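Local coordinates for Rho guanine nucleotide exchange factor 3 (Mus musculus, PDB 2Z0Q), which acts as a guanine nucleotide exchange factor for the small GTPases RhoA and RhoB, and is seen here as its tandem DH-PH fragment, at residues A[116-120]-A[205-210]; A[210-216]-A[266-271]. One frame throughout, in Å; residues are numbered along the deposited sequence.

Interaction 1 (A[116-120]-A[205-210]); sequences VAAKA and SECRYY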
# COMPACT_ATOMS: atom_id res chain seq x y z
N VAL A 116 1.70 0.60 -7.88
CA VAL A 116 2.49 1.82 -7.58
C VAL A 116 2.10 3.00 -8.45
O VAL A 116 1.98 4.12 -7.95
CB VAL A 116 4.05 1.58 -7.69
CG1 VAL A 116 4.46 1.26 -9.10
CG2 VAL A 116 4.79 2.80 -7.21
N ALA A 117 1.89 2.77 -9.75
CA ALA A 117 1.48 3.87 -10.62
C ALA A 117 0.13 4.44 -10.18
O ALA A 117 -0.05 5.65 -10.16
CB ALA A 117 1.42 3.40 -12.07
N ALA A 118 -0.82 3.58 -9.81
CA ALA A 118 -2.14 4.04 -9.37
C ALA A 118 -2.07 4.83 -8.07
O ALA A 118 -2.73 5.86 -7.90
CB ALA A 118 -3.11 2.82 -9.21
N LYS A 119 -1.28 4.33 -7.13
CA LYS A 119 -1.13 5.00 -5.85
C LYS A 119 -0.43 6.34 -6.02
O LYS A 119 -0.79 7.31 -5.36
CB LYS A 119 -0.34 4.15 -4.85
CG LYS A 119 -1.11 2.95 -4.37
CD LYS A 119 -0.32 2.18 -3.33
CE LYS A 119 -1.26 1.57 -2.30
NZ LYS A 119 -0.48 0.89 -1.25
N ALA A 120 0.56 6.38 -6.90
CA ALA A 120 1.29 7.64 -7.12
C ALA A 120 0.32 8.68 -7.69
O ALA A 120 0.31 9.85 -7.27
CB ALA A 120 2.44 7.43 -8.09
N SER A 205 9.46 -2.95 -7.86
CA SER A 205 8.74 -2.11 -8.80
C SER A 205 8.58 -0.69 -8.23
O SER A 205 8.74 0.29 -8.95
CB SER A 205 7.36 -2.70 -9.12
OG SER A 205 6.49 -2.66 -8.01
N GLU A 206 8.30 -0.60 -6.93
CA GLU A 206 8.13 0.71 -6.31
C GLU A 206 9.41 1.55 -6.39
O GLU A 206 9.37 2.73 -6.79
CB GLU A 206 7.71 0.57 -4.85
CG GLU A 206 7.31 1.89 -4.25
CD GLU A 206 6.76 1.78 -2.83
OE1 GLU A 206 7.45 1.15 -1.99
OE2 GLU A 206 5.67 2.34 -2.56
N CYS A 207 10.53 0.94 -6.02
CA CYS A 207 11.83 1.60 -6.06
C CYS A 207 12.19 2.04 -7.49
O CYS A 207 12.64 3.16 -7.71
CB CYS A 207 12.90 0.63 -5.51
SG CYS A 207 14.55 1.27 -5.43
N ARG A 208 11.97 1.17 -8.47
CA ARG A 208 12.27 1.50 -9.86
C ARG A 208 11.36 2.63 -10.38
O ARG A 208 11.82 3.57 -11.07
CB ARG A 208 12.09 0.22 -10.70
CG ARG A 208 12.59 0.32 -12.13
CD ARG A 208 12.44 -1.04 -12.88
NE ARG A 208 11.04 -1.49 -12.95
CZ ARG A 208 10.53 -2.53 -12.29
NH1 ARG A 208 11.29 -3.28 -11.48
NH2 ARG A 208 9.24 -2.83 -12.42
N TYR A 209 10.07 2.55 -10.08
CA TYR A 209 9.09 3.53 -10.50
C TYR A 209 9.47 4.94 -10.05
O TYR A 209 9.47 5.90 -10.84
CB TYR A 209 7.70 3.22 -9.91
CG TYR A 209 6.64 4.24 -10.28
CD1 TYR A 209 5.96 4.15 -11.49
CD2 TYR A 209 6.36 5.33 -9.44
CE1 TYR A 209 5.03 5.10 -11.88
CE2 TYR A 209 5.43 6.31 -9.82
CZ TYR A 209 4.77 6.18 -11.05
OH TYR A 209 3.92 7.16 -11.48
N TYR A 210 9.79 5.09 -8.76
CA TYR A 210 10.13 6.45 -8.31
C TYR A 210 11.50 6.90 -8.79
O TYR A 210 11.66 8.08 -9.13
CB TYR A 210 9.97 6.56 -6.78
CG TYR A 210 8.52 6.57 -6.40
CD1 TYR A 210 7.70 7.65 -6.72
CD2 TYR A 210 7.94 5.49 -5.70
CE1 TYR A 210 6.37 7.68 -6.37
CE2 TYR A 210 6.60 5.51 -5.35
CZ TYR A 210 5.82 6.62 -5.68
OH TYR A 210 4.49 6.66 -5.35
O HOH W 1 3.06 4.69 -5.09
O HOH W 2 1.04 7.15 -12.33

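Interaction 2 (A[210-216]-A[266-271]); sequences YKERLLY and QLCYQL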
# COMPACT_ATOMS: atom_id res chain seq x y z
N TYR A 210 9.79 5.09 -8.76
CA TYR A 210 10.13 6.45 -8.31
C TYR A 210 11.50 6.90 -8.79
O TYR A 210 11.66 8.08 -9.13
CB TYR A 210 9.97 6.56 -6.78
CG TYR A 210 8.52 6.57 -6.40
CD1 TYR A 210 7.70 7.65 -6.72
CD2 TYR A 210 7.94 5.49 -5.70
CE1 TYR A 210 6.37 7.68 -6.37
CE2 TYR A 210 6.60 5.51 -5.35
CZ TYR A 210 5.82 6.62 -5.68
OH TYR A 210 4.49 6.66 -5.35
N LYS A 211 12.48 6.01 -8.89
CA LYS A 211 13.79 6.42 -9.40
C LYS A 211 13.67 6.96 -10.83
O LYS A 211 14.35 7.92 -11.21
CB LYS A 211 14.79 5.26 -9.40
CG LYS A 211 15.48 5.04 -8.07
CD LYS A 211 16.15 3.67 -7.95
CE LYS A 211 17.27 3.49 -8.95
NZ LYS A 211 17.98 2.20 -8.61
N GLU A 212 12.80 6.35 -11.63
CA GLU A 212 12.66 6.79 -13.03
C GLU A 212 11.91 8.11 -13.14
O GLU A 212 11.97 8.78 -14.17
CB GLU A 212 11.95 5.71 -13.86
CG GLU A 212 12.61 4.35 -13.69
CD GLU A 212 12.09 3.28 -14.63
OE1 GLU A 212 10.87 3.23 -14.90
OE2 GLU A 212 12.93 2.47 -15.09
N ARG A 213 11.23 8.49 -12.06
CA ARG A 213 10.46 9.72 -12.05
C ARG A 213 11.17 10.90 -11.35
O ARG A 213 10.62 12.01 -11.29
CB ARG A 213 9.10 9.49 -11.41
CG ARG A 213 8.19 8.45 -12.11
CD ARG A 213 7.68 8.91 -13.43
NE ARG A 213 6.68 7.98 -13.99
CZ ARG A 213 5.45 8.34 -14.37
NH1 ARG A 213 5.05 9.61 -14.22
NH2 ARG A 213 4.63 7.45 -14.93
N LEU A 214 12.38 10.67 -10.84
CA LEU A 214 13.14 11.78 -10.20
C LEU A 214 13.60 12.73 -11.30
O LEU A 214 14.01 12.30 -12.39
CB LEU A 214 14.35 11.25 -9.44
CG LEU A 214 14.00 10.37 -8.21
CD1 LEU A 214 15.29 9.87 -7.55
CD2 LEU A 214 13.17 11.20 -7.19
N LEU A 215 13.53 14.02 -11.03
CA LEU A 215 13.93 15.03 -12.00
C LEU A 215 15.06 15.85 -11.39
O LEU A 215 14.92 16.34 -10.29
CB LEU A 215 12.71 15.89 -12.29
CG LEU A 215 12.79 17.09 -13.21
CD1 LEU A 215 13.30 16.68 -14.61
CD2 LEU A 215 11.37 17.64 -13.31
N TYR A 216 16.17 15.96 -12.11
CA TYR A 216 17.35 16.68 -11.63
C TYR A 216 17.56 17.96 -12.45
O TYR A 216 18.27 17.93 -13.47
CB TYR A 216 18.58 15.76 -11.77
CG TYR A 216 18.42 14.40 -11.13
CD1 TYR A 216 18.78 14.17 -9.79
CD2 TYR A 216 17.90 13.32 -11.85
CE1 TYR A 216 18.64 12.91 -9.19
CE2 TYR A 216 17.76 12.06 -11.26
CZ TYR A 216 18.13 11.85 -9.95
OH TYR A 216 18.02 10.58 -9.41
N GLN A 266 4.10 14.21 -17.68
CA GLN A 266 4.14 13.23 -16.61
C GLN A 266 4.35 13.73 -15.18
O GLN A 266 5.00 14.74 -14.95
CB GLN A 266 5.23 12.19 -16.91
CG GLN A 266 4.86 11.20 -18.00
CD GLN A 266 5.97 10.19 -18.29
OE1 GLN A 266 6.55 9.58 -17.37
NE2 GLN A 266 6.27 9.99 -19.58
N LEU A 267 3.80 12.98 -14.23
CA LEU A 267 3.95 13.29 -12.82
C LEU A 267 5.39 12.93 -12.45
O LEU A 267 5.79 11.76 -12.48
CB LEU A 267 2.98 12.45 -12.00
CG LEU A 267 3.03 12.65 -10.48
CD1 LEU A 267 2.83 14.14 -10.18
CD2 LEU A 267 1.94 11.79 -9.80
N CYS A 268 6.19 13.93 -12.06
CA CYS A 268 7.58 13.70 -11.74
C CYS A 268 7.89 14.25 -10.35
O CYS A 268 7.02 14.86 -9.75
CB CYS A 268 8.49 14.37 -12.76
SG CYS A 268 8.36 13.55 -14.39
N TYR A 269 9.11 14.02 -9.86
CA TYR A 269 9.50 14.48 -8.51
C TYR A 269 10.81 15.25 -8.65
O TYR A 269 11.92 14.68 -8.76
CB TYR A 269 9.63 13.25 -7.58
CG TYR A 269 8.35 12.44 -7.55
CD1 TYR A 269 7.26 12.84 -6.78
CD2 TYR A 269 8.18 11.34 -8.39
CE1 TYR A 269 6.03 12.18 -6.87
CE2 TYR A 269 6.95 10.66 -8.48
CZ TYR A 269 5.89 11.09 -7.73
OH TYR A 269 4.68 10.44 -7.87
N GLN A 270 10.66 16.57 -8.68
CA GLN A 270 11.75 17.50 -8.87
C GLN A 270 12.59 17.62 -7.59
O GLN A 270 12.05 18.02 -6.53
CB GLN A 270 11.14 18.87 -9.29
CG GLN A 270 12.19 19.94 -9.59
CD GLN A 270 11.55 21.27 -9.96
OE1 GLN A 270 10.36 21.34 -10.25
NE2 GLN A 270 12.34 22.32 -9.95
N LEU A 271 13.86 17.24 -7.66
CA LEU A 271 14.68 17.30 -6.44
C LEU A 271 14.69 18.72 -5.89
O LEU A 271 14.90 19.69 -6.64
CB LEU A 271 16.10 16.79 -6.68
CG LEU A 271 16.25 15.29 -6.36
CD1 LEU A 271 15.52 14.46 -7.42
CD2 LEU A 271 17.71 14.91 -6.25
O HOH W 3 2.60 10.25 -14.99

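Interaction 1 (A[116-120]-A[205-210])
V116 and E206, with CA atoms 5.9 Å apart, mark the closest backbone approach of helix segments 116-120 and 205-210, whose axes come within 10.6 Å and cross at -55°. V116 is the knob, set in a hole made by S205, E206, Y209 and Y210. Its two methyls divide the work: with CG2 anti to the backbone N and CG1 turned between N and the carbonyl carbon (chi1 66°), CG1 lies against CB and CG of Y209, while CG2 reaches both tyrosines, 3.7 Å from Y209 CD2 and 3.8 Å from Y210 CE2. One turn on, A120 repeats the pattern with a single methyl, its CB 3.6 Å from CE2 of Y209 and also against the hydroxyl of Y210. The backbone N of A117 lies over one face of the Y209 ring. The two tyrosines brace each other, since Y209 CD2 stands 3.7 Å above the centre of the Y210 ring. Beside the packed side chains a water donates to A117 O (2.9 Å) and hydrogen-bonds to Y209 OH, so the phenol is tied to the opposing helix by solvent. E206 turns its carboxylate to H235 of the PH domain. Small residues facing aromatic ones thus join a helix of the helical DH bundle to the end of helix 180-213, the long helix that runs into the PH domain in DH-PH exchange factors.

Interaction 2 (A[210-216]-A[266-271])
L214 and L215 pair in parallel with strand 266-271 at the place where helix 180-213 gives way to the PH domain, with R213 lending its carbonyl, and the short strand 214-215 extends the sheet beside a strand that pairs antiparallel with 254-263 as well. The register sets L214 against Y269 and L215 against Q270. R213 O accepts from Y269 N at 2.9 Å, and L215 then straddles Q270 as a parallel strand does: its N donates to Y269 O, and its O receives L271 N in a nearly straight bond (176°). The CA of L214 adds a weaker C-H contact to Y269 O.

The side chain of R213 bends at chi2 (-70°), which carries the guanidinium back along the neighbouring strand. There NH1 donates to L267 O at 2.9 Å, the acceptor lying somewhat out of the guanidinium plane, and a water links NH1 to L267 N. Q266 OE1 sits over the guanidinium centre, 3.4 Å from CZ, with the amide plane steeply turned; this is a contact on the face rather than a bond. Lower down, R213 CB lies at the edge of the Y269 ring. An alanine in place of R213 would probably leave L267 O without this donor and Q266 without the flat group beneath its amide.

On the side of L214 and Y269, Y210 points its ring edge at the face of Y269 in an offset edge-to-face pair, centroids 5.4 Å apart and planes at 64°. Beyond the pairing, Y216 CE1 packs 3.7 Å from L271 CD2. Main-chain bonds fix the register, while aromatic packing on one flank and a solvated cation at the strand's start hold the helix end to the sheet.

Both interactions draw on helix 180-213 and follow one another along it: interaction 1 uses the turns that still face helix 107-125, and interaction 2 begins where the helix runs out into the PH sheet. Y210 belongs to both, and A120 also packs against Y269 and L267, so the two contacts touch. Each is partly buried, but interaction 1 centres about 10 Å from the centre of the chain and interaction 2 about 20 Å, reaching exposed Q266. Between the helices the contact is apolar side-chain packing, with water-mediated links, whereas at the sheet the main chain supplies direct hydrogen bonds and an arginine adds one more. Together they illustrate how one continuous helix can be gripped by both domains.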